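Local coordinates for protein hydrogenase maturation factor (Thermoanaerobacter tengcongensis, PDB 3VTI) that probably takes up a carbamoyl group from its partner HypF and dehydrates it with ATP to a nitrile during [NiFe]-hydrogenase maturation, at residues I149-M161 / P228-I242. Sequence-based numbering, arbitrary orientation.
Sequences ISGTIGDHGMAVM and PVKESVKSACEFMGI
In the AIR synthase-like C-terminal domain, the loop from strand 146-149 into helix 155-164 packs against the extended residues 228-230 that lead into helix 231-240, the axes of 155-161 and 231-240 crossing at 62°. Pro228 joins the loops: its ring CG lies 3.5 Å from Ile149 CG2, CD faces Ile153 CD1, and its carbonyl O accepts a bent hydrogen bond from Ile153 N (2.8 Å). Thr152 suits its place by doing two jobs. OG1 lies between the backbone N and the carbonyl carbon (chi1 54°), where it donates to Asp155 OD1 (2.7 Å, syn side), while CG2 rests on the backbone N of Val229 and Lys230. A valine here, without the hydroxyl, would probably leave Asp155 OD1 short of this donor and its carboxylate freer to turn. A water donates to Ile153 O and Asp155 OD1 and accepts from Lys230 N, tying both helix starts together. Gly154, at the N-cap, has positive phi (97°), backbone angles that call for glycine because a CB would press on Ile153 O. Farther along, flexible Met158 bends over Ala236 and brings CE 3.6 Å from Cys237 SG; Met161 CE meets Ile242 CD1 tip to tip. Strand 279-285 adjoins Ile149 and Pro228, helix 204-216 touches Ile149 and Ile153, and another protein's chain packs on Met161 and Met240.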
# COMPACT_ATOMS: atom_id res chain seq x y z
N ILE C 149 27.17 -17.81 -4.77
CA ILE C 149 26.23 -16.77 -5.19
C ILE C 149 26.13 -16.81 -6.71
O ILE C 149 27.15 -16.94 -7.39
CB ILE C 149 26.67 -15.35 -4.72
CG1 ILE C 149 25.61 -14.30 -5.07
CG2 ILE C 149 27.98 -14.94 -5.36
CD1 ILE C 149 24.61 -14.08 -4.00
N SER C 150 24.91 -16.68 -7.23
CA SER C 150 24.66 -16.79 -8.68
C SER C 150 25.19 -15.64 -9.54
O SER C 150 25.24 -15.75 -10.76
CB SER C 150 23.16 -16.97 -8.95
OG SER C 150 22.41 -15.89 -8.43
N GLY C 151 25.56 -14.52 -8.90
CA GLY C 151 26.06 -13.35 -9.62
C GLY C 151 26.41 -12.17 -8.72
O GLY C 151 26.52 -12.32 -7.50
N THR C 152 26.58 -10.99 -9.33
CA THR C 152 27.06 -9.82 -8.61
C THR C 152 26.11 -9.40 -7.50
O THR C 152 24.89 -9.60 -7.58
CB THR C 152 27.29 -8.62 -9.56
OG1 THR C 152 26.10 -8.38 -10.30
CG2 THR C 152 28.44 -8.89 -10.52
N ILE C 153 26.69 -8.80 -6.46
CA ILE C 153 25.98 -8.46 -5.23
C ILE C 153 25.68 -6.97 -5.17
O ILE C 153 26.57 -6.14 -5.40
CB ILE C 153 26.82 -8.86 -3.99
CG1 ILE C 153 27.10 -10.37 -3.99
CG2 ILE C 153 26.15 -8.42 -2.68
CD1 ILE C 153 28.40 -10.75 -3.28
N GLY C 154 24.43 -6.63 -4.86
CA GLY C 154 24.04 -5.26 -4.51
C GLY C 154 23.46 -4.40 -5.62
O GLY C 154 23.27 -3.20 -5.44
N ASP C 155 23.17 -5.02 -6.76
CA ASP C 155 22.65 -4.31 -7.91
C ASP C 155 21.35 -3.55 -7.64
O ASP C 155 21.30 -2.32 -7.76
CB ASP C 155 22.44 -5.28 -9.07
CG ASP C 155 23.72 -5.60 -9.77
OD1 ASP C 155 24.48 -6.47 -9.29
OD2 ASP C 155 23.97 -4.97 -10.81
N HIS C 156 20.31 -4.30 -7.29
CA HIS C 156 18.99 -3.73 -7.10
C HIS C 156 19.00 -2.64 -6.02
O HIS C 156 18.58 -1.51 -6.28
CB HIS C 156 17.98 -4.82 -6.75
CG HIS C 156 16.59 -4.30 -6.57
ND1 HIS C 156 15.73 -4.12 -7.63
CD2 HIS C 156 15.92 -3.91 -5.46
CE1 HIS C 156 14.58 -3.65 -7.18
NE2 HIS C 156 14.67 -3.51 -5.87
N GLY C 157 19.49 -2.98 -4.83
CA GLY C 157 19.60 -2.04 -3.73
C GLY C 157 20.22 -0.71 -4.11
O GLY C 157 19.68 0.35 -3.79
N MET C 158 21.35 -0.76 -4.81
CA MET C 158 22.01 0.48 -5.19
C MET C 158 21.26 1.20 -6.32
O MET C 158 21.25 2.42 -6.37
CB MET C 158 23.48 0.26 -5.54
CG MET C 158 24.28 1.55 -5.72
SD MET C 158 24.11 2.77 -4.38
CE MET C 158 25.13 2.04 -3.11
N ALA C 159 20.63 0.44 -7.21
CA ALA C 159 19.90 1.03 -8.33
C ALA C 159 18.70 1.87 -7.88
O ALA C 159 18.57 3.02 -8.30
CB ALA C 159 19.47 -0.05 -9.34
N VAL C 160 17.84 1.30 -7.03
CA VAL C 160 16.67 2.05 -6.56
C VAL C 160 17.08 3.19 -5.61
O VAL C 160 16.50 4.26 -5.67
CB VAL C 160 15.52 1.15 -5.99
CG1 VAL C 160 15.47 -0.19 -6.71
CG2 VAL C 160 15.64 0.95 -4.48
N MET C 161 18.09 2.96 -4.78
CA MET C 161 18.71 4.02 -3.98
C MET C 161 19.11 5.22 -4.84
O MET C 161 18.76 6.36 -4.54
CB MET C 161 19.94 3.45 -3.25
CG MET C 161 20.91 4.47 -2.64
SD MET C 161 20.95 4.48 -0.84
CE MET C 161 21.68 2.88 -0.47
N PRO C 228 31.56 -11.35 -6.01
CA PRO C 228 31.31 -10.67 -7.28
C PRO C 228 30.51 -9.38 -7.10
O PRO C 228 29.48 -9.37 -6.41
CB PRO C 228 30.51 -11.70 -8.09
CG PRO C 228 29.83 -12.53 -7.08
CD PRO C 228 30.69 -12.53 -5.84
N VAL C 229 30.99 -8.32 -7.73
CA VAL C 229 30.36 -7.01 -7.58
C VAL C 229 30.78 -6.12 -8.74
O VAL C 229 31.99 -5.99 -9.02
CB VAL C 229 30.72 -6.36 -6.19
CG1 VAL C 229 32.23 -6.33 -5.96
CG2 VAL C 229 30.08 -4.99 -6.05
N LYS C 230 29.80 -5.52 -9.41
CA LYS C 230 30.07 -4.59 -10.51
C LYS C 230 30.82 -3.40 -9.96
O LYS C 230 30.51 -2.92 -8.87
CB LYS C 230 28.79 -4.15 -11.20
CG LYS C 230 28.04 -5.27 -11.93
CD LYS C 230 26.82 -4.75 -12.68
CE LYS C 230 25.81 -5.88 -12.92
NZ LYS C 230 26.23 -6.87 -13.95
N GLU C 231 31.81 -2.93 -10.70
CA GLU C 231 32.62 -1.78 -10.33
C GLU C 231 31.77 -0.56 -9.98
O GLU C 231 32.10 0.19 -9.06
CB GLU C 231 33.62 -1.43 -11.44
CG GLU C 231 34.73 -2.45 -11.62
CD GLU C 231 35.72 -2.48 -10.47
OE1 GLU C 231 36.13 -1.39 -10.01
OE2 GLU C 231 36.08 -3.59 -10.02
N SER C 232 30.67 -0.38 -10.71
CA SER C 232 29.76 0.73 -10.45
C SER C 232 29.18 0.64 -9.03
O SER C 232 29.09 1.65 -8.33
CB SER C 232 28.66 0.78 -11.50
OG SER C 232 27.90 -0.41 -11.48
N VAL C 233 28.81 -0.56 -8.62
CA VAL C 233 28.28 -0.78 -7.28
C VAL C 233 29.39 -0.64 -6.22
O VAL C 233 29.19 -0.02 -5.17
CB VAL C 233 27.57 -2.14 -7.17
CG1 VAL C 233 27.09 -2.39 -5.74
CG2 VAL C 233 26.41 -2.22 -8.15
N LYS C 234 30.57 -1.19 -6.53
CA LYS C 234 31.72 -1.13 -5.65
C LYS C 234 32.06 0.31 -5.22
O LYS C 234 32.14 0.60 -4.03
CB LYS C 234 32.93 -1.79 -6.33
CG LYS C 234 34.16 -1.96 -5.45
CD LYS C 234 35.34 -2.44 -6.30
CE LYS C 234 36.61 -2.63 -5.48
NZ LYS C 234 36.52 -3.82 -4.58
N SER C 235 32.25 1.19 -6.20
CA SER C 235 32.64 2.57 -5.89
C SER C 235 31.48 3.45 -5.39
O SER C 235 31.71 4.40 -4.65
CB SER C 235 33.38 3.22 -7.07
OG SER C 235 32.53 3.43 -8.17
N ALA C 236 30.25 3.13 -5.78
CA ALA C 236 29.08 3.81 -5.25
C ALA C 236 28.98 3.60 -3.74
O ALA C 236 28.77 4.56 -2.98
CB ALA C 236 27.82 3.32 -5.93
N CYS C 237 29.16 2.35 -3.32
CA CYS C 237 29.20 1.97 -1.91
C CYS C 237 30.43 2.54 -1.20
O CYS C 237 30.34 2.95 -0.05
CB CYS C 237 29.18 0.44 -1.77
SG CYS C 237 27.64 -0.39 -2.28
N GLU C 238 31.57 2.55 -1.89
CA GLU C 238 32.82 3.03 -1.31
C GLU C 238 32.77 4.55 -1.09
O GLU C 238 33.49 5.09 -0.25
CB GLU C 238 34.00 2.66 -2.20
CG GLU C 238 35.30 2.39 -1.46
CD GLU C 238 36.03 3.66 -1.05
OE1 GLU C 238 36.63 3.67 0.05
OE2 GLU C 238 36.00 4.65 -1.81
N PHE C 239 31.92 5.23 -1.85
CA PHE C 239 31.76 6.66 -1.72
C PHE C 239 30.89 7.03 -0.54
O PHE C 239 31.03 8.12 0.01
CB PHE C 239 31.17 7.25 -2.99
CG PHE C 239 32.18 7.50 -4.07
CD1 PHE C 239 33.53 7.56 -3.77
CD2 PHE C 239 31.76 7.70 -5.38
CE1 PHE C 239 34.47 7.80 -4.76
CE2 PHE C 239 32.68 7.95 -6.39
CZ PHE C 239 34.04 8.00 -6.08
N MET C 240 30.00 6.13 -0.15
CA MET C 240 29.05 6.38 0.93
C MET C 240 29.37 5.54 2.16
O MET C 240 28.65 5.61 3.16
CB MET C 240 27.63 6.07 0.48
CG MET C 240 27.12 6.93 -0.65
SD MET C 240 25.52 6.36 -1.22
CE MET C 240 24.48 7.04 0.07
N GLY C 241 30.43 4.74 2.08
CA GLY C 241 30.82 3.84 3.17
C GLY C 241 29.84 2.71 3.46
O GLY C 241 29.70 2.30 4.61
N ILE C 242 29.17 2.22 2.41
CA ILE C 242 28.20 1.14 2.53
C ILE C 242 28.84 -0.22 2.24
O ILE C 242 29.79 -0.30 1.45
CB ILE C 242 27.00 1.36 1.56
CG1 ILE C 242 26.19 2.58 2.00
CG2 ILE C 242 26.09 0.14 1.51
CD1 ILE C 242 25.25 3.11 0.92
O HOH W 1 27.06 -5.63 -7.99